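Local coordinates for protein cpftsy (Physcomitrella patens, PDB 4AK9) that serves as the chloroplast signal recognition particle receptor, a SIMIBI-class GTPase that binds and hydrolyses GTP during protein targeting to the thylakoid membrane, at the interface of chains A and B. Sequence-based numbering; all coordinates share one arbitrary frame. Chains: chain A/B, Cpftsy.

Contacts 1 and 2 lie side by side in one two-fold symmetric interface, the centres of their C-alpha atoms about 12 Å apart. Helix 45-58 of chain A runs through both: its middle, with A:Asp50 and A:Glu54, reaches the GTPase domain of chain B in contact 1, and its end leads into the loop of A:Asp60 in contact 2. On the chain B side, B:Asp244 and B:Gln254 of contact 1 flank the 3-10 helix 245-250 that brings B:Asn250 to contact 2. Contact 2 straddles the axis, while contact 1 recurs with chains exchanged. The pairing may be a crystal dimer rather than a physiological one.

Contact 1: the interface of chains A and B. Residues chain A 50, 54; chain B 124, 211, 244, 254.
A:Asp50 and A:Glu54, one turn apart on helix 45-58, point their carboxylates into loops and a helix of chain B. The close-packed part is at A:Asp50. Its OD2 accepts the backbone N of B:Leu211 at 2.9 Å, from above the carboxylate plane (57° out of it), and CG rests 3.6 Å from CB of B:Leu211 as the two side chains run antiparallel alongside each other. With chi1 at -179° the leucine points its branch away from its own N, and CD2 comes to 3.9 Å from the backbone O of A:Asp50. On another side the same OD2 meets water 2, which leads to the carbonyl O of B:Val124.

A:Glu54 bends at chi2 (-133°) and lays its carboxylate against methyl CG2 of B:Val124, which is 3.6 Å from OE1. Its OE2 takes a straight but long bond, 3.2 Å, from NE2 of B:Gln254, in the amide plane of the glutamine and nearly along the C-O axis of the acid.

The wetter, looser part lies here, next to B:Asp244. Water 1 joins OE2 of A:Glu54 to OE1 of B:Gln254 and the backbone N of B:Asp244, whose OD2 stays 4.3 Å from OE1 of A:Glu54; these like charges may weaken the grip.

In the fold, the N-terminal helical region of chain A abuts the GTPase domain of chain B, where B:Val124 is the second residue of the P-loop, GVNGGGKT, and B:Leu211 follows the DTSGR stretch.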
loop_
_atom_site.group_PDB
_atom_site.type_symbol
_atom_site.label_atom_id
_atom_site.label_comp_id
_atom_site.label_asym_id
_atom_site.label_seq_id
_atom_site.Cartn_x
_atom_site.Cartn_y
_atom_site.Cartn_z
ATOM N N ASP A 50 15.384 10.182 4.947
ATOM C CA ASP A 50 14.514 9.992 3.780
ATOM C C ASP A 50 14.486 8.533 3.381
ATOM O O ASP A 50 13.409 7.971 3.154
ATOM C CB ASP A 50 14.968 10.854 2.586
ATOM C CG ASP A 50 14.437 12.285 2.662
ATOM O OD1 ASP A 50 13.816 12.643 3.694
ATOM O OD2 ASP A 50 14.637 13.067 1.697
ATOM N N GLU A 54 11.302 5.893 3.526
ATOM C CA GLU A 54 10.942 5.040 2.381
ATOM C C GLU A 54 10.935 3.547 2.729
ATOM O O GLU A 54 10.093 2.822 2.247
ATOM C CB GLU A 54 11.823 5.333 1.150
ATOM C CG GLU A 54 11.656 6.775 0.643
ATOM C CD GLU A 54 11.466 6.878 -0.872
ATOM O OE1 GLU A 54 12.468 6.741 -1.624
ATOM O OE2 GLU A 54 10.305 7.105 -1.306
ATOM N N VAL B 124 12.817 12.256 -4.999
ATOM C CA VAL B 124 13.278 12.326 -3.619
ATOM C C VAL B 124 14.625 11.641 -3.484
ATOM O O VAL B 124 15.464 12.081 -2.707
ATOM C CB VAL B 124 12.265 11.702 -2.613
ATOM C CG1 VAL B 124 10.819 12.092 -2.965
ATOM C CG2 VAL B 124 12.418 10.215 -2.546
ATOM N N LEU B 211 12.136 13.868 0.409
ATOM C CA LEU B 211 10.881 13.155 0.540
ATOM C C LEU B 211 9.775 14.132 0.884
ATOM O O LEU B 211 8.663 14.041 0.358
ATOM C CB LEU B 211 11.031 12.099 1.625
ATOM C CG LEU B 211 9.802 11.238 1.863
ATOM C CD1 LEU B 211 9.376 10.571 0.556
ATOM C CD2 LEU B 211 10.181 10.202 2.879
ATOM N N ASP B 244 10.207 5.370 -6.469
ATOM C CA ASP B 244 10.554 4.000 -6.052
ATOM C C ASP B 244 9.345 3.052 -6.041
ATOM O O ASP B 244 8.489 3.136 -5.141
ATOM C CB ASP B 244 11.190 4.077 -4.665
ATOM C CG ASP B 244 11.797 2.755 -4.213
ATOM O OD1 ASP B 244 11.379 1.673 -4.702
ATOM O OD2 ASP B 244 12.696 2.800 -3.341
ATOM N N GLN B 254 4.196 11.578 -2.684
ATOM C CA GLN B 254 5.304 12.415 -3.133
ATOM C C GLN B 254 5.116 12.830 -4.602
ATOM O O GLN B 254 5.581 13.905 -4.999
ATOM C CB GLN B 254 6.655 11.730 -2.898
ATOM C CG GLN B 254 6.865 10.531 -3.775
ATOM C CD GLN B 254 8.035 9.678 -3.321
ATOM O OE1 GLN B 254 9.076 9.645 -3.979
ATOM N NE2 GLN B 254 7.864 8.964 -2.195
HETATM O O HOH W 1 10.716 7.621 -4.449
HETATM O O HOH W 2 16.726 12.699 0.133
#

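Contact 2: the interface of chains A and B. Residues chain A 57-58, 60-61, 277; chain B 60, 250, 277.
The C-terminal end of helix 45-58 and the following loop of chain A meet the 3-10 helix 245-250 of chain B, while the loops carrying residues 60 and 277 of both chains come together near the two-fold axis. A:Asp60 is the hub. Its OD1 accepts ND2 of B:Asn250 at 2.9 Å, head-on to the oxygen, and NH2 of B:Arg277 at 2.8 Å on the syn side, 30° out of the carboxylate plane. The second bond is also a salt bridge, and the guanidinium stands almost perpendicular to the carboxylate. The same ND2 makes a weak bond to the backbone O of A:Leu57.

The other oxygen, OD2, is held within its own chain: NE and NH2 of A:Arg277 grip it side-on, NE at 2.8 Å. Chain B repeats this grip between B:Arg277 and B:Asp60, and NH2 of A:Arg277 returns the cross-chain salt bridge to OD1 of B:Asp60 at 3.0 Å, from above the carboxylate plane. Each NH2 thus spans two aspartates, one from either chain. A bend at chi3, near 75° in both arginines, turns each guanidinium into this cluster. The two guanidiniums stack with planes 25° apart, NE of A:Arg277 lying 4.0 Å above the plane of B:Arg277, over its centre; the carboxylates flanking the stacked pair are likely to offset its charge. An asparagine at A:Asp60 would probably leave A:Arg277 and B:Arg277 each with one carboxylate fewer to hold them, the negative charge they share being lost.

In the fold, residue 60 sits in the loop between helices 45-58 and 63-78 of the helical bundle, and residue 277 in the GTPase-domain loop before helix 280-288, so the intrachain pair ties bundle to GTPase domain where the chains meet.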
loop_
_atom_site.group_PDB
_atom_site.type_symbol
_atom_site.label_atom_id
_atom_site.label_comp_id
_atom_site.label_asym_id
_atom_site.label_seq_id
_atom_site.Cartn_x
_atom_site.Cartn_y
_atom_site.Cartn_z
ATOM N N LEU A 57 7.622 2.996 4.263
ATOM C CA LEU A 57 6.555 3.028 3.257
ATOM C C LEU A 57 6.448 1.674 2.544
ATOM O O LEU A 57 5.330 1.214 2.234
ATOM C CB LEU A 57 6.758 4.178 2.244
ATOM C CG LEU A 57 6.644 5.625 2.762
ATOM C CD1 LEU A 57 6.918 6.619 1.611
ATOM C CD2 LEU A 57 5.283 5.946 3.376
ATOM N N VAL A 58 7.571 1.017 2.326
ATOM C CA VAL A 58 7.569 -0.302 1.716
ATOM C C VAL A 58 6.754 -1.287 2.570
ATOM O O VAL A 58 6.014 -2.127 2.045
ATOM C CB VAL A 58 9.009 -0.800 1.444
ATOM C CG1 VAL A 58 8.987 -2.241 0.906
ATOM C CG2 VAL A 58 9.734 0.163 0.470
ATOM N N ASP A 60 4.208 -0.458 4.375
ATOM C CA ASP A 60 2.872 0.104 4.622
ATOM C C ASP A 60 2.601 0.780 5.961
ATOM O O ASP A 60 1.465 0.816 6.435
ATOM C CB ASP A 60 1.772 -0.915 4.317
ATOM C CG ASP A 60 1.230 -0.744 2.908
ATOM O OD1 ASP A 60 1.773 0.106 2.155
ATOM O OD2 ASP A 60 0.257 -1.443 2.555
ATOM N N PHE A 61 3.644 1.312 6.590
ATOM C CA PHE A 61 3.450 2.545 7.339
ATOM C C PHE A 61 3.064 3.592 6.280
ATOM O O PHE A 61 3.846 3.871 5.350
ATOM C CB PHE A 61 4.752 2.946 8.024
ATOM C CG PHE A 61 5.218 1.976 9.061
ATOM C CD1 PHE A 61 5.924 0.830 8.700
ATOM C CD2 PHE A 61 4.991 2.228 10.403
ATOM C CE1 PHE A 61 6.373 -0.058 9.643
ATOM C CE2 PHE A 61 5.440 1.334 11.365
ATOM C CZ PHE A 61 6.137 0.195 10.991
ATOM N N ARG A 277 3.593 -6.248 4.479
ATOM C CA ARG A 277 2.976 -4.941 4.713
ATOM C C ARG A 277 2.452 -4.797 6.137
ATOM O O ARG A 277 1.435 -4.133 6.353
ATOM C CB ARG A 277 1.857 -4.682 3.655
ATOM C CG ARG A 277 2.397 -4.792 2.221
ATOM C CD ARG A 277 1.281 -4.979 1.162
ATOM N NE ARG A 277 0.605 -3.712 0.978
ATOM C CZ ARG A 277 -0.245 -3.420 0.002
ATOM N NH1 ARG A 277 -0.547 -4.319 -0.921
ATOM N NH2 ARG A 277 -0.779 -2.205 -0.038
ATOM N N ASP B 60 -1.783 -3.664 -5.256
ATOM C CA ASP B 60 -1.673 -2.185 -5.301
ATOM C C ASP B 60 -2.255 -1.456 -6.492
ATOM O O ASP B 60 -1.848 -0.358 -6.842
ATOM C CB ASP B 60 -0.230 -1.697 -5.009
ATOM C CG ASP B 60 -0.089 -1.130 -3.595
ATOM O OD1 ASP B 60 -1.067 -1.242 -2.816
ATOM O OD2 ASP B 60 0.989 -0.565 -3.270
ATOM N N ASN B 250 2.014 4.033 -2.070
ATOM C CA ASN B 250 2.521 5.120 -1.241
ATOM C C ASN B 250 3.282 6.200 -2.007
ATOM O O ASN B 250 3.400 7.327 -1.515
ATOM C CB ASN B 250 3.347 4.558 -0.091
ATOM C CG ASN B 250 2.499 3.759 0.836
ATOM O OD1 ASN B 250 1.387 4.186 1.170
ATOM N ND2 ASN B 250 2.966 2.572 1.219
ATOM N N ARG B 277 3.853 -5.283 -5.847
ATOM C CA ARG B 277 2.919 -4.154 -5.907
ATOM C C ARG B 277 2.832 -3.488 -7.273
ATOM O O ARG B 277 2.609 -2.277 -7.359
ATOM C CB ARG B 277 3.277 -3.145 -4.778
ATOM C CG ARG B 277 3.345 -3.829 -3.407
ATOM C CD ARG B 277 3.976 -2.929 -2.316
ATOM N NE ARG B 277 3.028 -1.880 -1.958
ATOM C CZ ARG B 277 3.040 -1.173 -0.835
ATOM N NH1 ARG B 277 3.979 -1.357 0.079
ATOM N NH2 ARG B 277 2.104 -0.257 -0.643
#